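DNMT2 (Spodoptera frugiperda, PDB 4H0N) probably methylates cytosine 38 in the anticodon loop of tRNA(Asp), and DNA cytosines as well, using S-adenosyl-L-methionine as the methyl donor. Local coordinates at residues P78-T83 and T96-Y101. The protein carries 3 engineered substitutions. Numbering follows the deposited sequence.
Sequences PCQPFT and TNSFLY. With SAH (S-adenosyl-L-homocysteine), chain E.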
loop_
_atom_site.group_PDB
_atom_site.type_symbol
_atom_site.label_atom_id
_atom_site.label_comp_id
_atom_site.label_asym_id
_atom_site.label_seq_id
_atom_site.Cartn_x
_atom_site.Cartn_y
_atom_site.Cartn_z
ATOM N N PRO A 78 -1.229 10.492 -0.319
ATOM C CA PRO A 78 0.227 10.367 -0.382
ATOM C C PRO A 78 0.918 11.431 0.456
ATOM O O PRO A 78 0.317 12.462 0.762
ATOM C CB PRO A 78 0.518 10.617 -1.858
ATOM C CG PRO A 78 -0.565 11.543 -2.284
ATOM C CD PRO A 78 -1.783 11.067 -1.559
ATOM N N CYS A 79 2.184 11.215 0.782
ATOM C CA CYS A 79 2.974 12.226 1.465
ATOM C C CYS A 79 3.686 13.099 0.444
ATOM O O CYS A 79 4.652 12.706 -0.176
ATOM C CB CYS A 79 3.996 11.560 2.353
ATOM S SG CYS A 79 4.573 12.505 3.755
ATOM N N GLN A 80 3.183 14.310 0.313
ATOM C CA GLN A 80 3.648 15.253 -0.651
ATOM C C GLN A 80 3.860 16.522 0.094
ATOM O O GLN A 80 3.275 16.722 1.132
ATOM C CB GLN A 80 2.605 15.456 -1.712
ATOM C CG GLN A 80 2.514 14.312 -2.665
ATOM C CD GLN A 80 1.614 14.626 -3.814
ATOM O OE1 GLN A 80 0.449 14.876 -3.626
ATOM N NE2 GLN A 80 2.145 14.585 -5.013
ATOM N N PRO A 81 4.732 17.360 -0.425
ATOM C CA PRO A 81 5.104 18.607 0.227
ATOM C C PRO A 81 4.054 19.691 0.190
ATOM O O PRO A 81 3.193 19.703 -0.645
ATOM C CB PRO A 81 6.323 19.056 -0.564
ATOM C CG PRO A 81 6.305 18.260 -1.805
ATOM C CD PRO A 81 5.742 16.955 -1.398
ATOM N N PHE A 82 4.137 20.588 1.146
ATOM C CA PHE A 82 3.472 21.859 1.075
ATOM C C PHE A 82 4.444 22.979 0.738
ATOM O O PHE A 82 4.055 23.967 0.187
ATOM C CB PHE A 82 2.789 22.150 2.403
ATOM C CG PHE A 82 1.983 21.009 2.916
ATOM C CD1 PHE A 82 0.643 20.946 2.666
ATOM C CD2 PHE A 82 2.576 19.991 3.612
ATOM C CE1 PHE A 82 -0.107 19.903 3.122
ATOM C CE2 PHE A 82 1.836 18.934 4.065
ATOM C CZ PHE A 82 0.487 18.895 3.821
ATOM N N THR A 83 5.714 22.807 1.049
ATOM C CA THR A 83 6.679 23.865 0.843
ATOM C C THR A 83 7.963 23.406 0.160
ATOM O O THR A 83 8.411 22.298 0.352
ATOM C CB THR A 83 6.977 24.603 2.165
ATOM O OG1 THR A 83 8.058 23.982 2.850
ATOM C CG2 THR A 83 5.795 24.564 3.052
ATOM N N THR A 96 1.378 18.872 -5.040
ATOM C CA THR A 96 1.322 19.309 -3.650
ATOM C C THR A 96 0.204 18.651 -2.859
ATOM O O THR A 96 -0.836 18.275 -3.408
ATOM C CB THR A 96 1.236 20.839 -3.488
ATOM O OG1 THR A 96 -0.038 21.197 -2.943
ATOM C CG2 THR A 96 1.441 21.525 -4.805
ATOM N N ASN A 97 0.437 18.527 -1.559
ATOM C CA ASN A 97 -0.463 17.802 -0.682
ATOM C C ASN A 97 -1.891 18.338 -0.740
ATOM O O ASN A 97 -2.129 19.544 -0.682
ATOM C CB ASN A 97 0.071 17.801 0.747
ATOM C CG ASN A 97 -0.156 16.484 1.443
ATOM O OD1 ASN A 97 -1.100 15.756 1.130
ATOM N ND2 ASN A 97 0.714 16.160 2.391
ATOM N N SER A 98 -2.834 17.414 -0.862
ATOM C CA SER A 98 -4.224 17.749 -1.106
ATOM C C SER A 98 -5.074 17.459 0.120
ATOM O O SER A 98 -6.243 17.832 0.174
ATOM C CB SER A 98 -4.727 16.931 -2.295
ATOM O OG SER A 98 -3.647 16.590 -3.155
ATOM N N PHE A 99 -4.471 16.800 1.106
ATOM C CA PHE A 99 -5.194 16.282 2.267
ATOM C C PHE A 99 -5.837 17.366 3.127
ATOM O O PHE A 99 -6.922 17.165 3.684
ATOM C CB PHE A 99 -4.267 15.419 3.123
ATOM C CG PHE A 99 -4.992 14.564 4.119
ATOM C CD1 PHE A 99 -5.984 13.691 3.703
ATOM C CD2 PHE A 99 -4.680 14.624 5.468
ATOM C CE1 PHE A 99 -6.661 12.899 4.617
ATOM C CE2 PHE A 99 -5.355 13.835 6.386
ATOM C CZ PHE A 99 -6.346 12.972 5.960
ATOM N N LEU A 100 -5.165 18.508 3.238
ATOM C CA LEU A 100 -5.686 19.631 4.009
ATOM C C LEU A 100 -7.068 20.065 3.525
ATOM O O LEU A 100 -7.881 20.554 4.309
ATOM C CB LEU A 100 -4.724 20.819 3.956
ATOM C CG LEU A 100 -3.546 20.762 4.925
ATOM C CD1 LEU A 100 -2.855 22.112 4.992
ATOM C CD2 LEU A 100 -4.001 20.317 6.306
ATOM N N TYR A 101 -7.324 19.887 2.233
ATOM C CA TYR A 101 -8.615 20.215 1.657
ATOM C C TYR A 101 -9.721 19.329 2.224
ATOM O O TYR A 101 -10.837 19.795 2.455
ATOM C CB TYR A 101 -8.577 20.083 0.139
ATOM C CG TYR A 101 -9.919 20.306 -0.505
ATOM C CD1 TYR A 101 -10.654 19.242 -1.017
ATOM C CD2 TYR A 101 -10.465 21.585 -0.584
ATOM C CE1 TYR A 101 -11.884 19.447 -1.607
ATOM C CE2 TYR A 101 -11.699 21.798 -1.170
ATOM C CZ TYR A 101 -12.403 20.727 -1.682
ATOM O OH TYR A 101 -13.629 20.939 -2.267
HETATM N N SAH E . -4.101 3.216 -2.403
HETATM C CA SAH E . -3.944 3.382 -3.844
HETATM C CB SAH E . -2.988 4.523 -4.214
HETATM C CG SAH E . -2.312 5.298 -3.085
HETATM S SD SAH E . -0.821 6.149 -3.673
HETATM C C SAH E . -3.553 2.072 -4.535
HETATM O O SAH E . -2.777 2.057 -5.493
HETATM O OXT SAH E . -4.013 0.993 -4.165
HETATM C "C5'" SAH E . -1.683 7.732 -3.868
HETATM C "C4'" SAH E . -2.228 7.984 -5.275
HETATM O "O4'" SAH E . -3.094 9.103 -5.247
HETATM C "C3'" SAH E . -1.154 8.292 -6.310
HETATM O "O3'" SAH E . -1.074 7.235 -7.241
HETATM C "C2'" SAH E . -1.597 9.573 -7.001
HETATM O "O2'" SAH E . -1.704 9.395 -8.396
HETATM C "C1'" SAH E . -2.967 9.879 -6.423
HETATM N N9 SAH E . -3.124 11.314 -6.110
HETATM C C8 SAH E . -2.189 12.147 -5.548
HETATM N N7 SAH E . -2.728 13.382 -5.423
HETATM C C5 SAH E . -3.994 13.354 -5.897
HETATM C C6 SAH E . -4.980 14.328 -6.007
HETATM N N6 SAH E . -4.746 15.571 -5.598
HETATM N N1 SAH E . -6.207 13.997 -6.545
HETATM C C2 SAH E . -6.449 12.705 -6.971
HETATM N N3 SAH E . -5.466 11.743 -6.862
HETATM C C4 SAH E . -4.257 12.060 -6.333
#
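The loop 78-83 follows strand 72-75 and carries the PCQ motif of C5-cytosine methyltransferases. It packs on the residues leading into helix 99-105. The tight part centres on N97. One straight backbone hydrogen bond ties the two segments: N97 N donates to P81 O at 3.1 Å, with an angle of 170° at the hydrogen. The donor lies above the carbonyl plane. The N97 side chain lies between the loop backbone and the F82 ring. N97 ND2 is 2.9 Å from Q80 O, and N97 CB sits over one face of the F82 ring. Amide and ring planes are 25° apart. The F82 torsion (chi1 -48°) sets CG anti to its own carbonyl carbon and brings the ring over N97. An alanine at F82 would remove this cover and would probably leave the N97 amide less firmly placed. The loose side is at L100, where L100 CG is 4.0 Å from F82 CE1 in an oblique, purely apolar contact. L100 is exposed, although it also touches L131 of helix 127-138. On the cofactor side, P78 CG lies 3.7 Å from SAH C8. S98 OG accepts a weak hydrogen bond from SAH N6 and donates a weak one to T96 O. C79, the probable nucleophile, points away from 96-101. The chemistry implies a backbone-tied loop, with P78 and S98 meeting the adenine from the two segments; the weak N6 bond suggests a modest hold.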